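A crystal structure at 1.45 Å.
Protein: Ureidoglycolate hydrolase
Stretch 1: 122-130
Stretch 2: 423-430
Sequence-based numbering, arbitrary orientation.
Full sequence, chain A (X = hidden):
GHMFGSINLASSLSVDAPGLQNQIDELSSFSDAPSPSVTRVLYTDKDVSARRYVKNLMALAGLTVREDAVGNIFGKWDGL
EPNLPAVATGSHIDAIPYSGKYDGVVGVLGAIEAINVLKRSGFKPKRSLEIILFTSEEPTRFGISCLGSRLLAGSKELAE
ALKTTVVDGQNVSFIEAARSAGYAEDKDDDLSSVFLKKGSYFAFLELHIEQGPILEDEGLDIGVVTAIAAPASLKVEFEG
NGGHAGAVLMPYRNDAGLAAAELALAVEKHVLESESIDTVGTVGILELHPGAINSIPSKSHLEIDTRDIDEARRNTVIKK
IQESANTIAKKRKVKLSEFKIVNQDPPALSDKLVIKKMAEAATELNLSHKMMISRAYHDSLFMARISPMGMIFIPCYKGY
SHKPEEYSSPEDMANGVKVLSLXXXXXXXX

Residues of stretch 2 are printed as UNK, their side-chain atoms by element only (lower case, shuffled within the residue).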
ATOM      1  N   GLY A 122       5.605 -47.374 -22.561  1.00 18.91           N
ATOM      2  CA  GLY A 122       5.033 -47.813 -23.828  1.00 21.81           C
ATOM      3  C   GLY A 122       3.515 -47.797 -23.886  1.00 21.21           C
ATOM      4  O   GLY A 122       2.894 -48.537 -24.652  1.00 24.38           O
ATOM      5  N   PHE A 123       2.901 -46.946 -23.072  1.00 20.74           N
ATOM      6  CA  PHE A 123       1.453 -46.853 -23.062  1.00 21.26           C
ATOM      7  C   PHE A 123       0.932 -46.308 -24.388  1.00 22.23           C
ATOM      8  O   PHE A 123       1.521 -45.393 -24.971  1.00 22.64           O
ATOM      9  CB  PHE A 123       0.963 -45.973 -21.902  1.00 21.06           C
ATOM     10  CG  PHE A 123      -0.522 -45.773 -21.893  1.00 20.16           C
ATOM     11  CD1 PHE A 123      -1.376 -46.840 -21.647  1.00 21.68           C
ATOM     12  CD2 PHE A 123      -1.068 -44.529 -22.165  1.00 20.64           C
ATOM     13  CE1 PHE A 123      -2.746 -46.666 -21.657  1.00 22.28           C
ATOM     14  CE2 PHE A 123      -2.441 -44.347 -22.167  1.00 21.42           C
ATOM     15  CZ  PHE A 123      -3.278 -45.419 -21.918  1.00 20.72           C
ATOM     16  N   LYS A 124      -0.167 -46.890 -24.859  1.00 22.57           N
ATOM     17  CA  LYS A 124      -0.795 -46.474 -26.107  1.00 23.74           C
ATOM     18  C   LYS A 124      -2.209 -45.957 -25.835  1.00 21.72           C
ATOM     19  O   LYS A 124      -3.137 -46.745 -25.711  1.00 23.31           O
ATOM     20  CB  LYS A 124      -0.847 -47.658 -27.081  1.00 23.73           C
ATOM     21  CG  LYS A 124       0.530 -48.130 -27.540  1.00 28.19           C
ATOM     22  CD  LYS A 124       1.182 -47.108 -28.465  1.00 37.00           C
ATOM     23  CE  LYS A 124       2.467 -47.645 -29.103  1.00 45.79           C
ATOM     24  NZ  LYS A 124       3.606 -47.739 -28.136  1.00 41.40           N
ATOM     25  N   PRO A 125      -2.372 -44.625 -25.730  1.00 20.28           N
ATOM     26  CA  PRO A 125      -3.704 -44.092 -25.418  1.00 20.10           C
ATOM     27  C   PRO A 125      -4.740 -44.345 -26.518  1.00 22.74           C
ATOM     28  O   PRO A 125      -4.404 -44.310 -27.704  1.00 23.36           O
ATOM     29  CB  PRO A 125      -3.453 -42.585 -25.244  1.00 22.54           C
ATOM     30  CG  PRO A 125      -2.195 -42.309 -25.973  1.00 26.42           C
ATOM     31  CD  PRO A 125      -1.367 -43.564 -25.905  1.00 24.30           C
ATOM     32  N   LYS A 126      -5.979 -44.608 -26.109  1.00 21.50           N
ATOM     33  CA  LYS A 126      -7.105 -44.649 -27.032  1.00 22.20           C
ATOM     34  C   LYS A 126      -7.618 -43.219 -27.199  1.00 22.67           C
ATOM     35  O   LYS A 126      -7.419 -42.596 -28.243  1.00 21.89           O
ATOM     36  CB  LYS A 126      -8.204 -45.572 -26.513  1.00 25.50           C
ATOM     37  CG  LYS A 126      -9.349 -45.741 -27.495  1.00 27.24           C
ATOM     38  CD  LYS A 126     -10.439 -46.639 -26.947  1.00 31.08           C
ATOM     39  CE  LYS A 126     -11.282 -45.906 -25.924  1.00 34.80           C
ATOM     40  NZ  LYS A 126     -12.465 -46.713 -25.517  1.00 39.97           N
ATOM     41  N   ARG A 127      -8.256 -42.686 -26.159  1.00 22.46           N
ATOM     42  CA  ARG A 127      -8.531 -41.255 -26.102  1.00 22.06           C
ATOM     43  C   ARG A 127      -7.231 -40.490 -25.947  1.00 20.52           C
ATOM     44  O   ARG A 127      -6.332 -40.927 -25.223  1.00 20.66           O
ATOM     45  CB  ARG A 127      -9.415 -40.923 -24.902  1.00 22.71           C
ATOM     46  CG  ARG A 127     -10.779 -41.520 -24.987  1.00 22.83           C
ATOM     47  CD  ARG A 127     -11.614 -41.084 -23.817  1.00 24.89           C
ATOM     48  NE  ARG A 127     -12.978 -41.560 -23.982  1.00 28.64           N
ATOM     49  CZ  ARG A 127     -13.354 -42.784 -23.671  1.00 35.52           C
ATOM     50  NH1 ARG A 127     -12.446 -43.618 -23.190  1.00 35.68           N
ATOM     51  NH2 ARG A 127     -14.614 -43.172 -23.844  1.00 40.33           N
ATOM     52  N   SER A 128      -7.137 -39.342 -26.610  1.00 21.45           N
ATOM     53  CA  SER A 128      -5.973 -38.483 -26.476  1.00 18.76           C
ATOM     54  C   SER A 128      -5.855 -38.012 -25.041  1.00 18.13           C
ATOM     55  O   SER A 128      -6.845 -37.978 -24.306  1.00 18.63           O
ATOM     56  CB  SER A 128      -6.091 -37.267 -27.393  1.00 19.70           C
ATOM     57  OG  SER A 128      -6.153 -37.686 -28.750  1.00 22.22           O
ATOM     58  N   LEU A 129      -4.636 -37.668 -24.651  1.00 16.81           N
ATOM     59  CA  LEU A 129      -4.409 -37.006 -23.375  1.00 16.32           C
ATOM     60  C   LEU A 129      -3.994 -35.573 -23.648  1.00 18.37           C
ATOM     61  O   LEU A 129      -3.203 -35.315 -24.554  1.00 19.89           O
ATOM     62  CB  LEU A 129      -3.324 -37.740 -22.581  1.00 19.18           C
ATOM     63  CG  LEU A 129      -3.531 -39.240 -22.352  1.00 17.48           C
ATOM     64  CD1 LEU A 129      -2.373 -39.791 -21.540  1.00 23.33           C
ATOM     65  CD2 LEU A 129      -4.861 -39.515 -21.663  1.00 19.29           C
ATOM     66  N   GLU A 130      -4.515 -34.631 -22.863  1.00 16.80           N
ATOM     67  CA  GLU A 130      -4.157 -33.233 -23.075  1.00 17.04           C
ATOM     68  C   GLU A 130      -3.856 -32.513 -21.768  1.00 15.20           C
ATOM     69  O   GLU A 130      -4.667 -32.541 -20.839  1.00 16.86           O
ATOM     70  CB  GLU A 130      -5.244 -32.502 -23.869  1.00 20.25           C
ATOM     71  CG  GLU A 130      -4.831 -31.114 -24.344  1.00 17.81           C
ATOM     72  CD  GLU A 130      -5.729 -30.578 -25.455  1.00 20.11           C
ATOM     73  OE1 GLU A 130      -6.966 -30.614 -25.300  1.00 22.46           O
ATOM     74  OE2 GLU A 130      -5.188 -30.129 -26.488  1.00 22.96           O
ATOM     75  N   UNK A 423      -4.299 -43.057 -13.638  1.00 14.62           N
ATOM     76  CA  UNK A 423      -5.688 -42.630 -13.797  1.00 14.35           C
ATOM     77  C   UNK A 423      -5.951 -42.125 -15.221  1.00 15.98           C
ATOM     78  O   UNK A 423      -6.983 -42.455 -15.816  1.00 16.76           O
ATOM     79  c   UNK A 423      -6.075 -41.535 -12.765  1.00 13.57           C
ATOM     80  c   UNK A 423      -7.560 -41.214 -12.866  1.00 17.73           C
ATOM     81  o   UNK A 423      -5.798 -42.001 -11.436  1.00 15.37           O
ATOM     82  N   UNK A 424      -5.021 -41.356 -15.782  1.00 15.00           N
ATOM     83  CA  UNK A 424      -5.117 -40.908 -17.177  1.00 14.84           C
ATOM     84  C   UNK A 424      -5.221 -42.108 -18.110  1.00 15.67           C
ATOM     85  O   UNK A 424      -6.029 -42.105 -19.043  1.00 16.96           O
ATOM     86  c   UNK A 424      -3.786 -38.663 -17.020  1.00 14.88           C
ATOM     87  c   UNK A 424      -4.866 -37.763 -17.612  1.00 17.37           C
ATOM     88  c   UNK A 424      -2.403 -38.111 -17.311  1.00 17.59           C
ATOM     89  c   UNK A 424      -3.887 -40.086 -17.569  1.00 15.97           C
ATOM     90  N   UNK A 425      -4.373 -43.102 -17.868  1.00 15.53           N
ATOM     91  CA  UNK A 425      -4.311 -44.299 -18.701  1.00 15.97           C
ATOM     92  C   UNK A 425      -5.634 -45.044 -18.645  1.00 16.56           C
ATOM     93  O   UNK A 425      -6.179 -45.445 -19.686  1.00 19.16           O
ATOM     94  c   UNK A 425      -3.175 -45.197 -18.232  1.00 16.70           C
ATOM     95  N   UNK A 426      -6.151 -45.242 -17.434  1.00 17.97           N
ATOM     96  CA  UNK A 426      -7.415 -45.955 -17.260  1.00 21.18           C
ATOM     97  C   UNK A 426      -8.558 -45.234 -17.963  1.00 21.03           C
ATOM     98  O   UNK A 426      -9.370 -45.855 -18.655  1.00 22.21           O
ATOM     99  n   UNK A 426      -6.395 -49.569 -13.420  1.00 35.09           N
ATOM    100  c   UNK A 426      -7.737 -46.151 -15.780  1.00 21.52           C
ATOM    101  c   UNK A 426      -7.150 -47.180 -13.575  1.00 26.07           C
ATOM    102  c   UNK A 426      -6.803 -47.101 -15.057  1.00 22.68           C
ATOM    103  c   UNK A 426      -6.266 -48.193 -12.857  1.00 29.86           C
ATOM    104  N   UNK A 427      -8.627 -43.923 -17.797  1.00 17.55           N
ATOM    105  CA  UNK A 427      -9.679 -43.142 -18.432  1.00 19.37           C
ATOM    106  C   UNK A 427      -9.542 -43.124 -19.954  1.00 19.58           C
ATOM    107  O   UNK A 427     -10.545 -43.141 -20.670  1.00 19.93           O
ATOM    108  c   UNK A 427     -11.617 -42.091 -16.287  1.00 27.24           C
ATOM    109  c   UNK A 427      -9.936 -40.291 -15.814  1.00 21.77           C
ATOM    110  c   UNK A 427      -9.699 -41.724 -17.864  1.00 18.93           C
ATOM    111  c   UNK A 427     -10.152 -41.677 -16.405  1.00 20.56           C
ATOM    112  N   UNK A 428      -8.307 -43.083 -20.448  1.00 19.10           N
ATOM    113  CA  UNK A 428      -8.058 -43.068 -21.890  1.00 18.68           C
ATOM    114  C   UNK A 428      -8.640 -44.307 -22.573  1.00 21.18           C
ATOM    115  O   UNK A 428      -9.124 -44.232 -23.703  1.00 22.74           O
ATOM    116  o   UNK A 428      -6.302 -43.084 -23.587  1.00 19.22           O
ATOM    117  c   UNK A 428      -6.562 -42.955 -22.190  1.00 19.46           C
ATOM    118  N   UNK A 429      -8.616 -45.432 -21.869  1.00 19.44           N
ATOM    119  CA  UNK A 429      -9.073 -46.696 -22.446  1.00 20.70           C
ATOM    120  C   UNK A 429     -10.558 -46.976 -22.197  1.00 27.91           C
ATOM    121  O   UNK A 429     -11.113 -47.930 -22.754  1.00 29.22           O
ATOM    122  c   UNK A 429      -6.390 -47.437 -23.618  1.00 23.95           C
ATOM    123  c   UNK A 429      -8.216 -47.849 -21.914  1.00 24.42           C
ATOM    124  c   UNK A 429      -6.001 -49.028 -21.715  1.00 36.26           C
ATOM    125  c   UNK A 429      -6.707 -47.750 -22.159  1.00 24.86           C
ATOM    126  N   UNK A 430     -11.208 -46.144 -21.388  1.00 32.06           N
ATOM    127  CA  UNK A 430     -12.606 -46.369 -21.010  1.00 35.35           C
ATOM    128  C   UNK A 430     -13.589 -45.909 -22.080  1.00 44.84           C
ATOM    129  O   UNK A 430     -13.221 -45.773 -23.250  1.00 44.26           O
ATOM    130  OXT UNK A 430     -14.762 -45.635 -21.805  1.00 45.77           O
ATOM    131  c   UNK A 430     -13.679 -46.574 -18.737  1.00 44.62           C
ATOM    132  o   UNK A 430     -14.651 -46.109 -18.105  1.00 50.62           O
ATOM    133  o   UNK A 430     -13.293 -47.759 -18.632  1.00 45.62           O
ATOM    134  c   UNK A 430     -12.935 -45.672 -19.691  1.00 33.99           C
TER

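Position 423 lies in a helix that began earlier in the chain. Its side chain, out of reach of stretch 1, is one carbon bearing an oxygen and a second carbon, the forked pattern of Thr423. Its hydroxyl is hydrogen-bonded elsewhere in the structure.

Position 424 carries four carbons, forked at the second, and its CA-to-CB bond points toward stretch 1. Its CB sits 4.2 Å from CD2 of Leu129, an apolar contact between two buried residues. The fork after one plain CB gives Leu424.

Position 425 has one carbon and nothing more. This CB rests over one face of the Phe123 ring, 3.9 Å from the centroid and 21° off the normal, a CH-pi contact. Phe123 CZ comes within 3.6 Å of the CA at 425, so the ring approaches the helix backbone itself. A lone CB makes the residue Ala425.

At 426 the CA-to-CB bond points away, and the residue makes no contact with stretch 1. Four carbons run in a row and end in nitrogen: Lys426. Its amino group is hydrogen-bonded elsewhere in the structure.

Position 427 again shows four carbons forked at the second. Its CA-to-CB bond points sideways and its side chain makes no close contact with stretch 1, although its backbone O lies 3.2 Å from Arg127 NH1. The fork gives Leu427.

Position 428 has one carbon, then one oxygen. The oxygen lies close to Arg127 O and Lys126 N, while CB packs 3.9 Å from Leu129 CD2. This is Ser428. Its hydroxyl donates a hydrogen bond from OG to Arg127 O at 2.7 Å and accepts a weak one from Lys126 N at 3.0 Å. Its backbone takes part as well: Arg127 N donates to Ser428 O at 3.0 Å, nearly straight at 172°.

At 429 the CA-to-CB bond points away, yet the end of the side chain comes nearer, reaching Phe123 and Lys126. Its four carbons fork at the second, and the residue is Leu429. CD1 lies 4.0 Å from Phe123 CE1, near the plane of the ring, and CD2 lies 3.9 Å from Lys126 CB.

Position 430 has two carbons, the second carrying two oxygens, and the backbone ends in O and OXT. Arg127 NH2 forms a salt bridge with this OXT at 3.2 Å, while Lys126 NZ donates to the O at 2.6 Å, although the place of that O is less sure. The partner in both cases is the terminal carboxylate, not the side-chain one. The residue is Asp430, the C-terminus.

The rule to read here is that apolar contacts, from Leu424, Ala425, Ser428 CB and Leu429, run alongside polar ones, which concentrate at Ser428 and the chain end. Ser428 joins the loop at Lys126 and Arg127 to the helix, one residue using its hydroxyl and its carbonyl. Finally the chain end gathers the side chains of Lys126 and Arg127, whose positive charge complements a carboxylate that any C-terminus supplies.

Stretch 2 423-430: TLAKLSLD
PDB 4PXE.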